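Local atomic coordinates of fatty acid-binding protein TM_1468 (Thermotoga maritima, PDB entry 1VPV), a protein that binds long-chain fatty acids such as palmitate and may play a role in lipid transport or fatty acid metabolism. Residues L103-L107 and N209-I213; A172-V176 and A224-L228; E238-V244 and K264-D270. One frame throughout, in Å; residues are numbered along the deposited sequence.

Contact 1. Residues L103-L107 and N209-I213; sequences LSSKL and NGELI. With PLM (palmitic acid), chain D.
This is a mostly polar loop-to-hairpin contact between the two sheets of the DegV fold, beside the bound palmitate. L103-L107 follows strand 97-102. N209-I213 is the tip of the hairpin 201-208/211-219 and the start of its second strand. N209 (phi/psi 56/36) and G210 (82/3) fit a type I' turn. S105 (-63/-14) and K106 (-84/-20) fit a type I turn, with L107 N bonded to S104 O at 3.0 Å. S104 OG (chi1 t) also accepts from K106 N at 2.8 Å, an ST turn. The closest CA pair is S104 and G210, 5.2 Å apart. S104 OG donates to G210 O at 2.8 Å. K106 (chi1 and chi2 m) reaches over the turn. K106 NZ donates to N209 O at 2.6 Å and forms a salt bridge with E211 OE2 at 3.2 Å. A CB on G210 would clash with S104 OG and K106 CG, and its positive phi also favours glycine. L107 (m, t) packs against the turn, with L107 CG 3.6 Å from G210 O. L103 CD1 comes within 3.9 Å of palmitate C4, and L212 CD1 within 4.0 Å of palmitate C8. S108 and T75 hold the lipid by hydrogen bonds. The chemistry thus divides: polar donors satisfy the turn carbonyls, while the side chains of L103 and L212 meet the lipid chain.

Contact 2. Residues A172-V176 and A224-L228; sequences AIFYV and AIEAL. With PLM (palmitic acid), chain D.
Strand A172-V176 is extended, and A224-L228 is one helical turn, with L228 N bonded to A224 O at 3.1 Å. Their axes approach to 8.5 Å and run nearly antiparallel, at 161°. I173 faces L228 (CA to CA 6.2 Å) and Y175 faces A224 (6.8 Å). The CA-to-CB bonds of I173 and Y175 point toward the helix, and that of F174 points away. Y175 (chi1 71°, p) lays one ring face against A224. A224 CB sits 3.7 Å from the Y175 ring centroid, 22° off the normal, a CH-pi contact. L228 (m, t) fills the gap between I173 and Y175. L228 CB is 3.7 Å from I173 CG2, and L228 CD1 is 4.1 Å from Y175 CD2. L228 CD1 also meets F174 CA at 3.6 Å. This is helix-on-sheet packing in an alpha/beta layer: helix 220-232 covers one face of the sheet, and palmitate lies on the other. The strand is internal, with backbone bonds to strands 201-208 and 289-295. On the lipid face, F174 (chi1 67°, p) turns a ring face to palmitate CC, and F174 CD1 is 3.6 Å from palmitate CD. A172 CB is 3.8 Å from palmitate CG, the methyl end of the lipid. I225 adds a looser apolar contact, I225 CG1 to Y175 CE2 at 4.4 Å.

Contact 3. Residues E238-V244 and K264-D270; sequences EGSKLRV and KSYEVVD
K264-D270 leads into a strand that pairs in parallel with E238-V244. The short strand axes 241-244 and 267-270 come within 4.7 Å and cross at -48°, a strong twist. S265 O accepts from G239 N at 2.7 Å. G239 has phi/psi 84/9, which calls for glycine. Y266 (chi1 m) turns a ring face to E238 CA, 4.3 Å from the centroid, a CH-pi contact. Y266 CB also packs on L242 CD1 at 3.7 Å, and its hydroxyl bonds to T236. E267 bridges K241: E267 N gives a weak bond to S240 O at 3.1 Å, and E267 O accepts from L242 N at 2.8 Å. V268 pairs with L242, and V268 CG1 meets V244 CG2 (V244 chi1 t) at 3.8 Å. V269 N donates to L242 O at 2.9 Å. V269 then turns to -80/-18, consistent with a beta bulge, so D270 O, one residue late, accepts from V244 N at 3.1 Å. Water 1 links V244 O and D270 OD2, 2.8 Å from each. D270 also forms a salt bridge with R142. The pair belongs to a beta-alpha-beta unit. Helix 252-263 connects the strands and packs on V244 and V268; helix 220-232 touches L242 and Y266 through L232. Strand 289-295 borders 241-248 on its other side, and 267-275 is the outermost strand of the sheet within this chain.

In the fold
From the N terminus, the chain builds most of the first sheet up to strand 97-102. The loop with residues 103-107 comes next, and strand 125-129 completes that sheet. Strand 170-176, which holds 172-176, then enters the second sheet. Contact 1 closes at 209-213, across 101 residues, and ties the two sheets together. Contact 2 closes at 224-228, across 47 residues. The two loops therefore cross. They also touch, L212 CD2 to F174 CE1 at 3.5 Å, and both reach the palmitate. Contact 3 follows in series. It closes a loop of 19 residues at the far edge of the second sheet. Its centre lies about 16 Å from that of contact 2 and about 25 Å from that of contact 1, and it touches neither.

Contact 1. Residues L103-L107 and N209-I213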
# COMPACT_ATOMS: atom_id res chain seq x y z
N LEU A 103 5.02 -1.51 5.20
CA LEU A 103 5.17 -2.42 4.06
C LEU A 103 6.09 -3.62 4.39
O LEU A 103 6.90 -3.58 5.32
CB LEU A 103 5.63 -1.65 2.80
CG LEU A 103 7.10 -1.31 2.65
CD1 LEU A 103 7.40 -1.10 1.19
CD2 LEU A 103 7.53 -0.10 3.47
N SER A 104 5.94 -4.66 3.60
CA SER A 104 6.67 -5.91 3.77
C SER A 104 8.14 -5.71 4.11
O SER A 104 8.87 -4.99 3.42
CB SER A 104 6.58 -6.74 2.49
OG SER A 104 7.55 -7.79 2.55
N SER A 105 8.58 -6.41 5.14
CA SER A 105 9.98 -6.42 5.51
C SER A 105 10.85 -7.02 4.41
O SER A 105 12.08 -6.93 4.46
CB SER A 105 10.20 -7.25 6.79
OG SER A 105 9.79 -8.60 6.58
N LYS A 106 10.22 -7.68 3.46
CA LYS A 106 10.94 -8.31 2.35
C LYS A 106 11.22 -7.32 1.24
O LYS A 106 12.05 -7.60 0.41
CB LYS A 106 10.12 -9.46 1.76
CG LYS A 106 9.59 -10.42 2.78
CD LYS A 106 10.60 -11.42 3.19
CE LYS A 106 9.92 -12.71 3.56
NZ LYS A 106 9.08 -13.15 2.41
N LEU A 107 10.48 -6.21 1.21
CA LEU A 107 10.62 -5.19 0.17
C LEU A 107 11.42 -3.98 0.66
O LEU A 107 11.87 -3.18 -0.14
CB LEU A 107 9.25 -4.75 -0.35
CG LEU A 107 8.32 -5.83 -0.95
CD1 LEU A 107 7.05 -5.23 -1.44
CD2 LEU A 107 8.95 -6.65 -2.10
N ASN A 209 3.34 -13.84 0.45
CA ASN A 209 4.36 -13.96 1.48
C ASN A 209 5.34 -12.79 1.54
O ASN A 209 6.55 -13.01 1.77
CB ASN A 209 5.14 -15.26 1.26
CG ASN A 209 4.26 -16.47 1.36
OD1 ASN A 209 4.38 -17.40 0.56
ND2 ASN A 209 3.34 -16.48 2.34
N GLY A 210 4.85 -11.57 1.28
CA GLY A 210 5.70 -10.39 1.35
C GLY A 210 6.53 -10.12 0.13
O GLY A 210 7.27 -9.14 0.08
N GLU A 211 6.38 -10.95 -0.91
CA GLU A 211 7.16 -10.76 -2.13
C GLU A 211 6.33 -10.42 -3.37
O GLU A 211 5.14 -10.78 -3.45
CB GLU A 211 7.95 -12.03 -2.39
CG GLU A 211 9.07 -12.25 -1.40
CD GLU A 211 9.62 -13.65 -1.47
OE1 GLU A 211 9.57 -14.26 -2.56
OE2 GLU A 211 10.07 -14.15 -0.42
N LEU A 212 6.97 -9.76 -4.34
CA LEU A 212 6.30 -9.41 -5.61
C LEU A 212 6.41 -10.52 -6.63
O LEU A 212 7.50 -10.92 -6.97
CB LEU A 212 6.90 -8.18 -6.27
CG LEU A 212 6.36 -6.84 -5.88
CD1 LEU A 212 7.09 -5.74 -6.72
CD2 LEU A 212 4.84 -6.83 -6.09
N ILE A 213 5.27 -10.98 -7.12
CA ILE A 213 5.24 -12.10 -8.01
C ILE A 213 4.47 -11.76 -9.30
O ILE A 213 3.25 -11.63 -9.28
CB ILE A 213 4.55 -13.28 -7.34
CG1 ILE A 213 5.06 -13.44 -5.89
CG2 ILE A 213 4.70 -14.58 -8.21
CD1 ILE A 213 6.51 -13.85 -5.76
C1 PLM D . 12.33 1.62 0.15
O1 PLM D . 12.63 1.16 1.29
O2 PLM D . 13.17 2.24 -0.57
C2 PLM D . 10.90 1.42 -0.32
C3 PLM D . 10.81 0.30 -1.33
C4 PLM D . 9.40 0.22 -1.90
C5 PLM D . 9.34 -0.87 -2.97
C6 PLM D . 7.98 -1.00 -3.58
C7 PLM D . 7.90 -2.13 -4.60
C8 PLM D . 6.67 -1.99 -5.49
C9 PLM D . 5.40 -2.37 -4.75
CA PLM D . 4.16 -2.15 -5.60
CB PLM D . 2.93 -2.70 -4.89
CC PLM D . 1.66 -2.22 -5.59
CD PLM D . 0.39 -2.88 -5.02
CE PLM D . -0.88 -2.24 -5.56
CF PLM D . -2.13 -3.00 -5.15
CG PLM D . -2.63 -2.61 -3.75

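Contact 2. Residues A172-V176 and A224-L228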
# COMPACT_ATOMS: atom_id res chain seq x y z
N ALA A 172 -3.00 -7.71 -2.43
CA ALA A 172 -2.53 -6.63 -3.32
C ALA A 172 -2.28 -7.24 -4.71
O ALA A 172 -1.49 -8.19 -4.85
CB ALA A 172 -1.28 -6.01 -2.78
N ILE A 173 -3.01 -6.73 -5.70
CA ILE A 173 -3.07 -7.27 -7.07
C ILE A 173 -3.06 -6.08 -8.05
O ILE A 173 -3.85 -5.14 -7.90
CB ILE A 173 -4.33 -8.13 -7.24
CG1 ILE A 173 -4.32 -9.30 -6.23
CG2 ILE A 173 -4.46 -8.65 -8.68
CD1 ILE A 173 -5.59 -10.14 -6.19
N PHE A 174 -2.17 -6.08 -9.04
CA PHE A 174 -2.00 -4.89 -9.90
C PHE A 174 -1.34 -5.24 -11.22
O PHE A 174 -0.80 -6.35 -11.39
CB PHE A 174 -1.19 -3.78 -9.16
CG PHE A 174 0.26 -4.13 -8.89
CD1 PHE A 174 0.61 -5.07 -7.90
CD2 PHE A 174 1.28 -3.52 -9.60
CE1 PHE A 174 1.98 -5.38 -7.61
CE2 PHE A 174 2.62 -3.80 -9.34
CZ PHE A 174 2.98 -4.75 -8.34
N TYR A 175 -1.43 -4.30 -12.17
CA TYR A 175 -0.71 -4.44 -13.45
C TYR A 175 0.01 -3.18 -13.81
O TYR A 175 -0.47 -2.08 -13.51
CB TYR A 175 -1.62 -4.87 -14.59
CG TYR A 175 -2.64 -3.85 -15.13
CD1 TYR A 175 -2.26 -2.76 -15.92
CD2 TYR A 175 -4.00 -4.03 -14.91
CE1 TYR A 175 -3.16 -1.87 -16.41
CE2 TYR A 175 -4.94 -3.12 -15.42
CZ TYR A 175 -4.51 -2.08 -16.18
OH TYR A 175 -5.42 -1.21 -16.68
N VAL A 176 1.16 -3.37 -14.44
CA VAL A 176 1.98 -2.30 -14.96
C VAL A 176 2.02 -2.45 -16.48
O VAL A 176 1.74 -3.53 -17.01
CB VAL A 176 3.41 -2.34 -14.37
CG1 VAL A 176 3.37 -2.15 -12.86
CG2 VAL A 176 4.12 -3.63 -14.74
N ALA A 224 -6.00 -7.36 -18.95
CA ALA A 224 -5.26 -7.13 -17.71
C ALA A 224 -6.22 -7.10 -16.53
O ALA A 224 -5.99 -7.77 -15.52
CB ALA A 224 -4.51 -5.83 -17.79
N ILE A 225 -7.31 -6.35 -16.69
CA ILE A 225 -8.38 -6.26 -15.70
C ILE A 225 -8.90 -7.65 -15.38
O ILE A 225 -8.98 -8.01 -14.21
CB ILE A 225 -9.55 -5.34 -16.22
CG1 ILE A 225 -9.18 -3.86 -16.09
CG2 ILE A 225 -10.88 -5.62 -15.53
CD1 ILE A 225 -10.07 -2.95 -17.00
N GLU A 226 -9.26 -8.42 -16.42
CA GLU A 226 -9.73 -9.81 -16.23
C GLU A 226 -8.71 -10.64 -15.46
O GLU A 226 -9.06 -11.37 -14.53
CB GLU A 226 -10.00 -10.51 -17.55
CG GLU A 226 -11.27 -10.09 -18.30
CD GLU A 226 -11.29 -10.55 -19.81
OE1 GLU A 226 -10.78 -11.66 -20.13
OE2 GLU A 226 -11.84 -9.80 -20.66
N ALA A 227 -7.44 -10.54 -15.84
CA ALA A 227 -6.39 -11.29 -15.16
C ALA A 227 -6.32 -11.00 -13.65
O ALA A 227 -6.05 -11.90 -12.86
CB ALA A 227 -5.05 -11.01 -15.79
N LEU A 228 -6.57 -9.75 -13.26
CA LEU A 228 -6.41 -9.37 -11.83
C LEU A 228 -7.52 -9.99 -11.01
O LEU A 228 -7.31 -10.43 -9.88
CB LEU A 228 -6.46 -7.83 -11.64
CG LEU A 228 -5.38 -6.90 -12.21
CD1 LEU A 228 -5.22 -5.62 -11.33
CD2 LEU A 228 -4.09 -7.62 -12.32
C1 PLM D . 12.33 1.62 0.15
O1 PLM D . 12.63 1.16 1.29
O2 PLM D . 13.17 2.24 -0.57
C2 PLM D . 10.90 1.42 -0.32
C3 PLM D . 10.81 0.30 -1.33
C4 PLM D . 9.40 0.22 -1.90
C5 PLM D . 9.34 -0.87 -2.97
C6 PLM D . 7.98 -1.00 -3.58
C7 PLM D . 7.90 -2.13 -4.60
C8 PLM D . 6.67 -1.99 -5.49
C9 PLM D . 5.40 -2.37 -4.75
CA PLM D . 4.16 -2.15 -5.60
CB PLM D . 2.93 -2.70 -4.89
CC PLM D . 1.66 -2.22 -5.59
CD PLM D . 0.39 -2.88 -5.02
CE PLM D . -0.88 -2.24 -5.56
CF PLM D . -2.13 -3.00 -5.15
CG PLM D . -2.63 -2.61 -3.75

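Contact 3. Residues E238-V244 and K264-D270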
# COMPACT_ATOMS: atom_id res chain seq x y z
N GLU A 238 -16.60 -16.09 -6.50
CA GLU A 238 -17.45 -15.01 -6.96
C GLU A 238 -18.66 -14.81 -6.02
O GLU A 238 -19.22 -15.76 -5.48
CB GLU A 238 -17.88 -15.23 -8.43
CG GLU A 238 -19.24 -14.55 -8.80
CD GLU A 238 -19.48 -14.35 -10.31
OE1 GLU A 238 -18.51 -14.44 -11.11
OE2 GLU A 238 -20.66 -14.08 -10.66
N GLY A 239 -19.03 -13.55 -5.81
CA GLY A 239 -20.11 -13.21 -4.89
C GLY A 239 -19.68 -13.08 -3.43
O GLY A 239 -20.53 -12.99 -2.56
N SER A 240 -18.38 -13.11 -3.14
CA SER A 240 -17.90 -12.85 -1.78
C SER A 240 -18.04 -11.36 -1.41
O SER A 240 -18.11 -10.49 -2.26
CB SER A 240 -16.44 -13.34 -1.63
OG SER A 240 -16.36 -14.75 -1.80
N LYS A 241 -18.10 -11.07 -0.12
CA LYS A 241 -18.19 -9.71 0.37
C LYS A 241 -16.79 -9.11 0.48
O LYS A 241 -15.94 -9.67 1.17
CB LYS A 241 -18.80 -9.69 1.76
CG LYS A 241 -20.27 -9.28 1.87
CD LYS A 241 -20.49 -8.62 3.26
CE LYS A 241 -21.93 -8.54 3.65
NZ LYS A 241 -22.46 -9.92 3.74
N LEU A 242 -16.58 -7.96 -0.16
CA LEU A 242 -15.27 -7.35 -0.19
C LEU A 242 -15.32 -5.89 0.23
O LEU A 242 -16.33 -5.23 0.05
CB LEU A 242 -14.74 -7.38 -1.62
CG LEU A 242 -14.59 -8.65 -2.42
CD1 LEU A 242 -13.87 -8.29 -3.71
CD2 LEU A 242 -13.80 -9.73 -1.64
N ARG A 243 -14.21 -5.38 0.77
CA ARG A 243 -13.96 -3.92 0.76
C ARG A 243 -12.67 -3.68 -0.03
O ARG A 243 -11.79 -4.52 -0.05
CB ARG A 243 -13.85 -3.35 2.17
CG ARG A 243 -15.14 -3.45 2.96
CD ARG A 243 -15.14 -2.56 4.22
NE ARG A 243 -14.10 -2.99 5.16
CZ ARG A 243 -14.03 -2.61 6.44
NH1 ARG A 243 -14.92 -1.79 6.94
NH2 ARG A 243 -13.05 -3.06 7.23
N VAL A 244 -12.56 -2.52 -0.68
CA VAL A 244 -11.56 -2.30 -1.73
C VAL A 244 -11.01 -0.87 -1.75
O VAL A 244 -11.76 0.10 -1.61
CB VAL A 244 -12.19 -2.54 -3.12
CG1 VAL A 244 -11.16 -2.45 -4.22
CG2 VAL A 244 -12.87 -3.88 -3.17
N LYS A 264 -19.15 -6.64 -11.12
CA LYS A 264 -19.93 -7.64 -11.87
C LYS A 264 -19.86 -8.98 -11.17
O LYS A 264 -20.73 -9.79 -11.36
CB LYS A 264 -19.42 -7.78 -13.30
CG LYS A 264 -19.66 -6.54 -14.13
CD LYS A 264 -19.18 -6.67 -15.56
CE LYS A 264 -19.05 -5.30 -16.19
NZ LYS A 264 -18.96 -5.41 -17.65
N SER A 265 -18.84 -9.23 -10.36
CA SER A 265 -18.78 -10.53 -9.73
C SER A 265 -18.50 -10.58 -8.24
O SER A 265 -18.42 -11.66 -7.68
CB SER A 265 -17.83 -11.43 -10.51
OG SER A 265 -16.79 -10.70 -11.06
N TYR A 266 -18.46 -9.43 -7.57
CA TYR A 266 -18.31 -9.42 -6.12
C TYR A 266 -19.27 -8.41 -5.46
O TYR A 266 -19.60 -7.38 -6.07
CB TYR A 266 -16.84 -9.15 -5.75
CG TYR A 266 -15.94 -10.34 -6.04
CD1 TYR A 266 -15.76 -11.34 -5.09
CD2 TYR A 266 -15.33 -10.49 -7.27
CE1 TYR A 266 -14.97 -12.44 -5.35
CE2 TYR A 266 -14.54 -11.60 -7.54
CZ TYR A 266 -14.37 -12.57 -6.57
OH TYR A 266 -13.61 -13.66 -6.82
N GLU A 267 -19.75 -8.73 -4.25
CA GLU A 267 -20.45 -7.77 -3.42
C GLU A 267 -19.38 -6.86 -2.80
O GLU A 267 -18.67 -7.26 -1.84
CB GLU A 267 -21.33 -8.46 -2.34
CG GLU A 267 -22.56 -7.62 -1.96
CD GLU A 267 -23.29 -8.06 -0.68
OE1 GLU A 267 -23.59 -9.26 -0.54
OE2 GLU A 267 -23.59 -7.17 0.16
N VAL A 268 -19.21 -5.68 -3.39
CA VAL A 268 -18.32 -4.65 -2.84
C VAL A 268 -19.12 -3.77 -1.85
O VAL A 268 -19.94 -2.94 -2.25
CB VAL A 268 -17.71 -3.75 -3.92
CG1 VAL A 268 -16.59 -2.95 -3.34
CG2 VAL A 268 -17.20 -4.54 -5.09
N VAL A 269 -18.91 -3.98 -0.55
CA VAL A 269 -19.62 -3.16 0.43
C VAL A 269 -18.98 -1.76 0.66
O VAL A 269 -19.64 -0.88 1.15
CB VAL A 269 -19.89 -3.92 1.79
CG1 VAL A 269 -20.77 -5.15 1.53
CG2 VAL A 269 -18.64 -4.33 2.48
N ASP A 270 -17.73 -1.55 0.27
CA ASP A 270 -17.16 -0.21 0.36
C ASP A 270 -16.01 -0.12 -0.62
O ASP A 270 -15.28 -1.10 -0.81
CB ASP A 270 -16.64 0.10 1.78
CG ASP A 270 -16.31 1.60 1.99
OD1 ASP A 270 -17.20 2.34 2.42
OD2 ASP A 270 -15.15 2.04 1.77
O HOH W 1 -12.98 0.43 0.92